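Local coordinates for protein allergen Bos d 2 (Bos taurus, PDB 4WFV) that probably carries pheromones or other small odorants, as a secreted lipocalin that is a major allergen of cattle dander, at residues Gly14-Tyr20 with Glu115-Thr121; Arg36-Arg40 with Glu146-Asp152. All blocks are in the same frame, centred on the assembly; numbering follows the deposited sequence. Where two conformers were deposited one is given.

Contact 1 of 2, residues Gly14-Tyr20 with Glu115-Thr121; sequences GEWRIIY and EGLAKGT
The first and last strands of the lipocalin beta-barrel, 17-23 and 110-118, pair antiparallel here, their short axes 4.4 Å apart at 130°. Arg-17 and Ala-118 form a hydrogen-bonded pair (Arg-17 N to Ala-118 O 3.0 Å, Ala-118 N to Arg-17 O 2.8 Å); Ile-18 and Leu-117 follow as a non-hydrogen-bonded pair. A classic beta bulge then shifts the register: Ile-19 N (2.8 Å) and Tyr-20 N (3.2 Å) both donate to Gly-116 O, while Gly-116 N returns a 2.8 Å bond to Tyr-20 O. Ile-19, with phi/psi of -98/-48, is the extra residue, and its CG1 packs 3.6 Å from Ala-118 CB, a small partner.

Gly-14, Glu-15 and Trp-16 form the Gly-X-Trp signature of the lipocalins, just before the first strand; the basic residue that in lipocalins packs over this tryptophan from the end of the last barrel strand is here Lys-119. Lys-119 NZ sits 4.0 Å from the centroid of the Trp-16 five-membered ring, a cation-pi contact over the face, and Lys-119 CE makes a CH-pi contact over the six-membered ring, 3.9 Å from its centroid. Trp-16 (chi1 m, chi2 99°) donates NE1 to Ile-12 O. At phi/psi 145/-178 a CB on Gly-14 would jam against the preceding carbonyl O and also strike Lys-119 NZ, so glycine is called for. Extended Arg-17 (m, t, t) reaches back so that NH1 donates to Gly-120 O at 2.9 Å.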
ATOM      1  N   GLY A  14       4.698  12.045   2.659  1.00 15.78           N
ATOM      2  CA  GLY A  14       5.282  12.462   1.399  1.00 17.08           C
ATOM      3  C   GLY A  14       4.463  12.094   0.186  1.00 12.71           C
ATOM      4  O   GLY A  14       3.385  11.494   0.310  1.00 13.18           O
ATOM      5  N   GLU A  15       4.997  12.439  -0.986  1.00 13.55           N
ATOM      6  CA  GLU A  15       4.351  12.195  -2.280  1.00 13.82           C
ATOM      7  C   GLU A  15       4.764  10.874  -2.934  1.00 18.55           C
ATOM      8  O   GLU A  15       5.619  10.838  -3.823  1.00 24.95           O
ATOM      9  CB  GLU A  15       4.687  13.329  -3.251  1.00 18.35           C
ATOM     10  CG  GLU A  15       4.426  14.712  -2.703  1.00 26.15           C
ATOM     11  CD  GLU A  15       2.959  15.056  -2.688  1.00 31.11           C
ATOM     12  OE1 GLU A  15       2.222  14.544  -3.557  1.00 37.71           O
ATOM     13  OE2 GLU A  15       2.542  15.840  -1.808  1.00 42.67           O
ATOM     14  N   TRP A  16       4.117   9.794  -2.541  1.00 12.55           N
ATOM     15  CA  TRP A  16       4.522   8.468  -2.983  1.00  9.73           C
ATOM     16  C   TRP A  16       3.802   8.042  -4.254  1.00 11.32           C
ATOM     17  O   TRP A  16       2.681   8.473  -4.518  1.00 12.92           O
ATOM     18  CB  TRP A  16       4.176   7.456  -1.905  1.00 11.15           C
ATOM     19  CG  TRP A  16       4.933   7.629  -0.625  1.00  9.96           C
ATOM     20  CD1 TRP A  16       4.494   8.244   0.511  1.00 10.58           C
ATOM     21  CD2 TRP A  16       6.249   7.149  -0.344  1.00  9.39           C
ATOM     22  NE1 TRP A  16       5.471   8.197   1.480  1.00 10.93           N
ATOM     23  CE2 TRP A  16       6.556   7.522   0.982  1.00  9.64           C
ATOM     24  CE3 TRP A  16       7.207   6.453  -1.090  1.00  9.38           C
ATOM     25  CZ2 TRP A  16       7.779   7.215   1.577  1.00 11.33           C
ATOM     26  CZ3 TRP A  16       8.420   6.144  -0.494  1.00  8.76           C
ATOM     27  CH2 TRP A  16       8.698   6.531   0.826  1.00 10.93           C
ATOM     28  N   ARG A  17       4.471   7.220  -5.052  1.00  9.55           N
ATOM     29  CA  ARG A  17       3.832   6.501  -6.154  0.51  9.42           C
ATOM     30  C   ARG A  17       3.816   5.029  -5.786  1.00  8.86           C
ATOM     31  O   ARG A  17       4.750   4.538  -5.160  1.00 11.10           O
ATOM     32  CB  ARG A  17       4.620   6.664  -7.457  0.51  9.48           C
ATOM     33  CG  ARG A  17       4.690   8.085  -7.987  0.51 12.57           C
ATOM     34  CD  ARG A  17       5.413   8.163  -9.328  0.51 13.31           C
ATOM     35  NE  ARG A  17       5.659   9.551  -9.705  0.51 16.08           N
ATOM     36  CZ  ARG A  17       6.759  10.226  -9.389  0.51 10.44           C
ATOM     37  NH1 ARG A  17       7.724   9.635  -8.706  0.51 15.05           N
ATOM     38  NH2 ARG A  17       6.895  11.493  -9.763  0.51 14.36           N
ATOM     39  N   ILE A  18       2.779   4.313  -6.188  1.00  8.08           N
ATOM     40  CA  ILE A  18       2.796   2.869  -5.994  1.00  8.20           C
ATOM     41  C   ILE A  18       3.425   2.210  -7.198  1.00  8.06           C
ATOM     42  O   ILE A  18       3.054   2.486  -8.340  1.00  9.37           O
ATOM     43  CB  ILE A  18       1.396   2.295  -5.697  1.00  6.02           C
ATOM     44  CG1 ILE A  18       1.486   0.806  -5.343  1.00  6.42           C
ATOM     45  CG2 ILE A  18       0.429   2.539  -6.847  1.00  8.48           C
ATOM     46  CD1 ILE A  18       0.274   0.326  -4.552  1.00  8.75           C
ATOM     47  N   ILE A  19       4.415   1.360  -6.942  1.00  6.18           N
ATOM     48  CA  ILE A  19       5.077   0.632  -8.016  1.00  7.22           C
ATOM     49  C   ILE A  19       4.502  -0.775  -8.142  1.00  6.54           C
ATOM     50  O   ILE A  19       4.136  -1.203  -9.252  1.00  7.75           O
ATOM     51  CB  ILE A  19       6.600   0.552  -7.797  1.00  6.50           C
ATOM     52  CG1 ILE A  19       7.168   1.928  -7.430  1.00  7.14           C
ATOM     53  CG2 ILE A  19       7.285  -0.039  -9.024  1.00  7.30           C
ATOM     54  CD1 ILE A  19       6.869   3.025  -8.458  1.00  8.19           C
ATOM     55  N   TYR A  20       4.387  -1.473  -7.010  1.00  6.56           N
ATOM     56  CA  TYR A  20       3.916  -2.851  -7.016  1.00  6.67           C
ATOM     57  C   TYR A  20       2.849  -3.083  -5.964  1.00  7.02           C
ATOM     58  O   TYR A  20       2.775  -2.396  -4.943  1.00  7.16           O
ATOM     59  CB  TYR A  20       5.062  -3.821  -6.695  1.00  7.60           C
ATOM     60  CG  TYR A  20       6.180  -3.839  -7.707  1.00  8.25           C
ATOM     61  CD1 TYR A  20       6.012  -4.430  -8.944  1.00  8.29           C
ATOM     62  CD2 TYR A  20       7.425  -3.291  -7.402  1.00  8.63           C
ATOM     63  CE1 TYR A  20       7.048  -4.450  -9.882  1.00  9.29           C
ATOM     64  CE2 TYR A  20       8.457  -3.289  -8.327  1.00  9.52           C
ATOM     65  CZ  TYR A  20       8.269  -3.884  -9.553  1.00 11.01           C
ATOM     66  OH  TYR A  20       9.287  -3.894 -10.476  1.00 13.02           O
ATOM     67  N   GLU A 115       1.987  -3.510  -0.522  1.00  6.77           N
ATOM     68  CA  GLU A 115       2.150  -2.462  -1.516  1.00  7.23           C
ATOM     69  C   GLU A 115       3.570  -1.937  -1.437  1.00  7.03           C
ATOM     70  O   GLU A 115       4.109  -1.708  -0.333  1.00  7.76           O
ATOM     71  CB  GLU A 115       1.165  -1.321  -1.255  1.00  7.86           C
ATOM     72  CG  GLU A 115      -0.282  -1.784  -1.366  1.00  8.85           C
ATOM     73  CD  GLU A 115      -1.268  -0.806  -0.774  1.00 10.18           C
ATOM     74  OE1 GLU A 115      -1.002  -0.270   0.313  1.00 10.21           O
ATOM     75  OE2 GLU A 115      -2.315  -0.575  -1.414  1.00 10.69           O
ATOM     76  N   GLY A 116       4.194  -1.765  -2.596  1.00  6.63           N
ATOM     77  CA  GLY A 116       5.549  -1.237  -2.678  1.00  5.66           C
ATOM     78  C   GLY A 116       5.516   0.133  -3.316  1.00  6.06           C
ATOM     79  O   GLY A 116       5.195   0.261  -4.500  1.00  6.60           O
ATOM     80  N   LEU A 117       5.843   1.152  -2.530  1.00  7.39           N
ATOM     81  CA  LEU A 117       5.754   2.539  -2.957  1.00  6.88           C
ATOM     82  C   LEU A 117       7.164   3.092  -3.140  1.00  7.09           C
ATOM     83  O   LEU A 117       8.094   2.650  -2.465  1.00  6.52           O
ATOM     84  CB  LEU A 117       5.023   3.374  -1.906  1.00  8.51           C
ATOM     85  CG  LEU A 117       3.742   2.862  -1.258  1.00 10.05           C
ATOM     86  CD1 LEU A 117       3.161   3.933  -0.327  1.00 12.36           C
ATOM     87  CD2 LEU A 117       2.724   2.510  -2.302  1.00 11.86           C
ATOM     88  N   ALA A 118       7.313   4.052  -4.043  1.00  8.19           N
ATOM     89  CA  ALA A 118       8.604   4.700  -4.276  1.00  7.36           C
ATOM     90  C   ALA A 118       8.459   6.195  -4.473  1.00 10.28           C
ATOM     91  O   ALA A 118       7.400   6.685  -4.859  1.00  9.95           O
ATOM     92  CB  ALA A 118       9.288   4.110  -5.486  1.00  8.46           C
ATOM     93  N   LYS A 119       9.557   6.909  -4.244  1.00 11.50           N
ATOM     94  CA  LYS A 119       9.644   8.322  -4.613  1.00 13.40           C
ATOM     95  C   LYS A 119       9.847   8.498  -6.115  1.00 20.20           C
ATOM     96  O   LYS A 119       9.546   9.556  -6.674  1.00 25.52           O
ATOM     97  CB  LYS A 119      10.803   8.988  -3.874  1.00 18.16           C
ATOM     98  CG  LYS A 119      10.625   9.018  -2.391  1.00 19.76           C
ATOM     99  CD  LYS A 119       9.336   9.722  -2.039  1.00 21.04           C
ATOM    100  CE  LYS A 119       9.348  10.106  -0.594  1.00 17.75           C
ATOM    101  NZ  LYS A 119       8.107  10.797  -0.178  1.00 23.00           N
ATOM    102  N   GLY A 120      10.380   7.470  -6.763  1.00 19.77           N
ATOM    103  CA  GLY A 120      10.561   7.485  -8.201  1.00 16.81           C
ATOM    104  C   GLY A 120       9.466   6.711  -8.907  1.00 10.81           C
ATOM    105  O   GLY A 120       8.306   6.757  -8.521  1.00 14.26           O
ATOM    106  N   THR A 121       9.848   5.985  -9.948  1.00 12.76           N
ATOM    107  CA  THR A 121       8.881   5.254 -10.758  1.00 11.43           C
ATOM    108  C   THR A 121       9.202   3.767 -10.862  1.00 10.15           C
ATOM    109  O   THR A 121       8.595   3.045 -11.656  1.00 10.19           O
ATOM    110  CB  THR A 121       8.809   5.815 -12.183  1.00 11.58           C
ATOM    111  OG1 THR A 121      10.099   5.734 -12.800  1.00 11.86           O
ATOM    112  CG2 THR A 121       8.332   7.263 -12.184  1.00 13.44           C
TER
HETATM  113  O   HOH W   1       7.520  14.057  -0.705  1.00 22.12           O

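Contact 2 of 2, residues Arg36-Arg40 with Glu146-Asp152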
ATOM      1  N   ARG A  36      -6.645  -2.265  -5.656  1.00  7.89           N
ATOM      2  CA  ARG A  36      -5.634  -1.677  -6.532  1.00  8.13           C
ATOM      3  C   ARG A  36      -5.786  -0.166  -6.471  1.00  7.78           C
ATOM      4  O   ARG A  36      -6.703   0.407  -7.058  1.00 10.15           O
ATOM      5  CB  ARG A  36      -5.802  -2.172  -7.959  1.00 11.00           C
ATOM      6  CG  ARG A  36      -4.588  -1.908  -8.848  1.00  7.78           C
ATOM      7  CD  ARG A  36      -4.892  -2.328 -10.263  1.00  8.65           C
ATOM      8  NE  ARG A  36      -3.804  -2.132 -11.211  1.00  7.48           N
ATOM      9  CZ  ARG A  36      -2.962  -3.083 -11.613  1.00  7.01           C
ATOM     10  NH1 ARG A  36      -3.034  -4.304 -11.104  1.00  8.19           N
ATOM     11  NH2 ARG A  36      -2.037  -2.817 -12.517  1.00 10.64           N
ATOM     12  N   ASN A  37      -4.911   0.468  -5.706  1.00  7.91           N
ATOM     13  CA  ASN A  37      -5.083   1.867  -5.349  1.00  8.29           C
ATOM     14  C   ASN A  37      -3.826   2.639  -5.705  1.00  7.04           C
ATOM     15  O   ASN A  37      -2.720   2.281  -5.289  1.00  9.25           O
ATOM     16  CB  ASN A  37      -5.390   1.984  -3.854  1.00 10.44           C
ATOM     17  CG  ASN A  37      -6.514   1.053  -3.417  1.00 11.28           C
ATOM     18  OD1 ASN A  37      -6.403   0.358  -2.404  1.00 13.46           O
ATOM     19  ND2 ASN A  37      -7.591   1.021  -4.196  1.00 11.77           N
ATOM     20  N   TYR A  38      -3.999   3.697  -6.494  1.00  7.67           N
ATOM     21  CA  TYR A  38      -2.865   4.450  -7.011  1.00  6.94           C
ATOM     22  C   TYR A  38      -2.525   5.614  -6.087  1.00  6.84           C
ATOM     23  O   TYR A  38      -3.089   6.712  -6.196  1.00  8.14           O
ATOM     24  CB  TYR A  38      -3.143   4.915  -8.447  1.00  8.41           C
ATOM     25  CG  TYR A  38      -3.412   3.772  -9.406  1.00  7.03           C
ATOM     26  CD1 TYR A  38      -2.372   3.009  -9.924  1.00  7.91           C
ATOM     27  CD2 TYR A  38      -4.711   3.456  -9.792  1.00  8.26           C
ATOM     28  CE1 TYR A  38      -2.618   1.956 -10.815  1.00  7.50           C
ATOM     29  CE2 TYR A  38      -4.969   2.406 -10.681  1.00  8.68           C
ATOM     30  CZ  TYR A  38      -3.913   1.666 -11.180  1.00  7.96           C
ATOM     31  OH  TYR A  38      -4.152   0.632 -12.059  1.00  9.52           O
ATOM     32  N   TYR A  39      -1.577   5.357  -5.188  1.00  7.17           N
ATOM     33  CA  TYR A  39      -1.159   6.326  -4.179  1.00  7.14           C
ATOM     34  C   TYR A  39      -0.707   7.631  -4.787  1.00  6.94           C
ATOM     35  O   TYR A  39      -0.097   7.652  -5.855  1.00  8.17           O
ATOM     36  CB  TYR A  39       0.014   5.763  -3.372  1.00  7.45           C
ATOM     37  CG  TYR A  39      -0.389   4.849  -2.237  1.00  8.97           C
ATOM     38  CD1 TYR A  39      -0.851   3.557  -2.482  1.00  7.66           C
ATOM     39  CD2 TYR A  39      -0.294   5.272  -0.917  1.00 11.30           C
ATOM     40  CE1 TYR A  39      -1.214   2.712  -1.444  1.00 10.47           C
ATOM     41  CE2 TYR A  39      -0.650   4.431   0.133  1.00 12.19           C
ATOM     42  CZ  TYR A  39      -1.107   3.157  -0.134  1.00 10.09           C
ATOM     43  OH  TYR A  39      -1.466   2.344   0.929  1.00 12.77           O
ATOM     44  N   ARG A  40      -1.006   8.720  -4.085  1.00  8.56           N
ATOM     45  CA  ARG A  40      -0.459  10.032  -4.434  1.00  8.27           C
ATOM     46  C   ARG A  40       0.216  10.697  -3.244  1.00  9.63           C
ATOM     47  O   ARG A  40       1.251  11.344  -3.399  1.00 10.55           O
ATOM     48  CB  ARG A  40      -1.546  10.941  -5.031  1.00  8.42           C
ATOM     49  CG  ARG A  40      -2.064  10.474  -6.394  1.00  7.56           C
ATOM     50  CD  ARG A  40      -1.007  10.656  -7.472  1.00  7.08           C
ATOM     51  NE  ARG A  40      -1.478  10.322  -8.808  1.00  7.95           N
ATOM     52  CZ  ARG A  40      -1.409   9.112  -9.361  1.00  6.63           C
ATOM     53  NH1 ARG A  40      -0.888   8.083  -8.694  1.00  7.56           N
ATOM     54  NH2 ARG A  40      -1.836   8.947 -10.607  1.00  7.17           N
ATOM     55  N   GLU A 146       1.838  -7.486  -9.037  1.00  9.62           N
ATOM     56  CA  GLU A 146       1.326  -6.673 -10.142  1.00  9.85           C
ATOM     57  C   GLU A 146       2.166  -5.404 -10.182  1.00  9.60           C
ATOM     58  O   GLU A 146       2.445  -4.817  -9.136  1.00  9.53           O
ATOM     59  CB  GLU A 146      -0.146  -6.288  -9.888  1.00 10.79           C
ATOM     60  CG  GLU A 146      -1.152  -7.446  -9.921  1.00 11.45           C
ATOM     61  CD  GLU A 146      -1.624  -7.769 -11.330  1.00 14.64           C
ATOM     62  OE1 GLU A 146      -1.977  -6.834 -12.077  1.00 13.36           O
ATOM     63  OE2 GLU A 146      -1.657  -8.965 -11.695  1.00 17.36           O
ATOM     64  N   ASN A 147       2.589  -4.982 -11.373  1.00 10.03           N
ATOM     65  CA  ASN A 147       3.212  -3.672 -11.502  1.00  9.11           C
ATOM     66  C   ASN A 147       2.118  -2.645 -11.747  1.00  9.93           C
ATOM     67  O   ASN A 147       1.501  -2.617 -12.810  1.00 12.69           O
ATOM     68  CB  ASN A 147       4.255  -3.630 -12.618  1.00 11.12           C
ATOM     69  CG  ASN A 147       4.942  -2.275 -12.718  1.00 12.93           C
ATOM     70  OD1 ASN A 147       4.286  -1.233 -12.730  1.00 12.00           O
ATOM     71  ND2 ASN A 147       6.273  -2.283 -12.771  1.00 15.10           N
ATOM     72  N   LEU A 148       1.836  -1.850 -10.731  1.00  6.74           N
ATOM     73  CA  LEU A 148       0.763  -0.873 -10.800  1.00  7.04           C
ATOM     74  C   LEU A 148       1.144   0.415 -11.518  1.00  7.71           C
ATOM     75  O   LEU A 148       0.298   1.019 -12.170  1.00  7.42           O
ATOM     76  CB  LEU A 148       0.264  -0.531  -9.393  1.00  8.04           C
ATOM     77  CG  LEU A 148      -0.911  -1.379  -8.896  1.00  7.81           C
ATOM     78  CD1 LEU A 148      -0.572  -2.871  -8.925  1.00  8.23           C
ATOM     79  CD2 LEU A 148      -1.303  -0.954  -7.482  1.00  9.72           C
ATOM     80  N   ILE A 149       2.389   0.852 -11.400  1.00  7.94           N
ATOM     81  CA  ILE A 149       2.719   2.120 -12.036  1.00  7.35           C
ATOM     82  C   ILE A 149       2.554   2.039 -13.557  1.00  8.31           C
ATOM     83  O   ILE A 149       2.178   3.030 -14.194  1.00  9.40           O
ATOM     84  CB  ILE A 149       4.087   2.672 -11.594  1.00  7.18           C
ATOM     85  CG1 ILE A 149       4.271   4.071 -12.195  1.00  9.26           C
ATOM     86  CG2 ILE A 149       5.229   1.754 -12.016  1.00 10.15           C
ATOM     87  CD1 ILE A 149       5.359   4.876 -11.546  1.00 10.61           C
ATOM     88  N   LYS A 150       2.766   0.860 -14.138  1.00  8.41           N
ATOM     89  CA  LYS A 150       2.630   0.713 -15.586  1.00  9.82           C
ATOM     90  C   LYS A 150       1.183   0.817 -16.077  1.00  8.35           C
ATOM     91  O   LYS A 150       0.942   0.922 -17.284  1.00 10.54           O
ATOM     92  CB  LYS A 150       3.263  -0.597 -16.066  1.00 11.11           C
ATOM     93  CG  LYS A 150       4.788  -0.588 -15.984  1.00 13.72           C
ATOM     94  CD  LYS A 150       5.390  -1.944 -16.316  1.00 18.89           C
ATOM     95  CE  LYS A 150       6.906  -1.914 -16.152  1.00 20.42           C
ATOM     96  NZ  LYS A 150       7.541  -1.053 -17.186  1.00 32.63           N
ATOM     97  N   THR A 151       0.219   0.801 -15.164  1.00  7.68           N
ATOM     98  CA  THR A 151      -1.170   1.057 -15.557  1.00  8.58           C
ATOM     99  C   THR A 151      -1.733   2.311 -14.891  1.00  8.26           C
ATOM    100  O   THR A 151      -2.940   2.572 -14.957  1.00  9.28           O
ATOM    101  CB  THR A 151      -2.100  -0.153 -15.248  1.00 10.05           C
ATOM    102  OG1 THR A 151      -2.233  -0.309 -13.829  1.00 10.50           O
ATOM    103  CG2 THR A 151      -1.543  -1.443 -15.863  1.00 11.96           C
ATOM    104  N   ASP A 152      -0.857   3.100 -14.263  1.00  7.53           N
ATOM    105  CA  ASP A 152      -1.297   4.303 -13.561  1.00  6.20           C
ATOM    106  C   ASP A 152      -1.336   5.496 -14.500  1.00  8.47           C
ATOM    107  O   ASP A 152      -0.387   6.291 -14.576  1.00  7.85           O
ATOM    108  CB  ASP A 152      -0.386   4.602 -12.373  1.00  6.87           C
ATOM    109  CG  ASP A 152      -0.929   5.708 -11.483  1.00  7.01           C
ATOM    110  OD1 ASP A 152      -1.889   6.395 -11.901  1.00  7.84           O
ATOM    111  OD2 ASP A 152      -0.383   5.904 -10.380  1.00  8.65           O
TER
HETATM  112  O   HOH W   2      -0.874  -5.100 -13.928  1.00 22.25           O
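Leu-148 lays its CD1 over one face of the Arg-36 guanidinium, 3.6 Å from Arg-36 NH1, so that an apolar methyl covers the flat cation while the polar edge stays available. Arg-36 NH1 makes a salt bridge to Glu-146 OE1 at 2.9 Å and also donates to Ile-29 O; Arg-36 NH2 donates to Thr-151 OG1 at 2.8 Å, and water 2 joins Arg-36 NH2 to Glu-146 OE1. A fully extended arginine suits this place, since it carries several donors to the far segment. Arg-36 NE donates to Tyr-38 OH at 2.9 Å. Tyrosine fits here because its hydroxyl, 2.8 Å from Thr-151 OG1 and hydrogen-bonded to it, links Arg-36 to Thr-151, while Tyr-38 CE1 packs 4.1 Å from Leu-148 CB.

Asn-147 OD1 accepts from Lys-150 N at 2.9 Å, an Asx motif; the 3-10 turn 149-150 follows, then Thr-151 and Asp-152 beside strand 38-45. Arg-40 NH1 bonds Asp-152 OD2 at 2.8 Å and Arg-40 NH2 bonds Asp-152 OD1 at 2.9 Å, end-on, while Arg-40 NE turns to Pro-155 O. The C-terminal tail thus runs along the outside of the lipocalin barrel, close to the Cys-63–Cys-154 disulfide that ties it to strand 62-74. With two arginines answered by two acids and a hydroxyl pair between them, the segments are joined by side chains and charge rather than by strand pairing.

Overall arrangement
The centres of contacts 1 and 2 are about 9 Å apart, and their segments alternate along the chain: 14-20, 36-40, 115-121, 146-152. Each segment reaches one antiparallel sheet, in which strand 17-23 lies between strands 110-118 and 146-147, while strand 38-45 is at the other edge of the strand order. Ile-19 O and Leu-148 N, 2.8 Å apart, probably hydrogen-bond where neighbouring strands end; separately, Glu-115 OE1 and Tyr-39 OH, 2.7 Å apart, probably link the non-adjacent strands 110-118 and 38-45 through side chains. Contact 1 closes the lipocalin barrel, and contact 2 holds the C-terminal tail, after the helix, against strand 38-45.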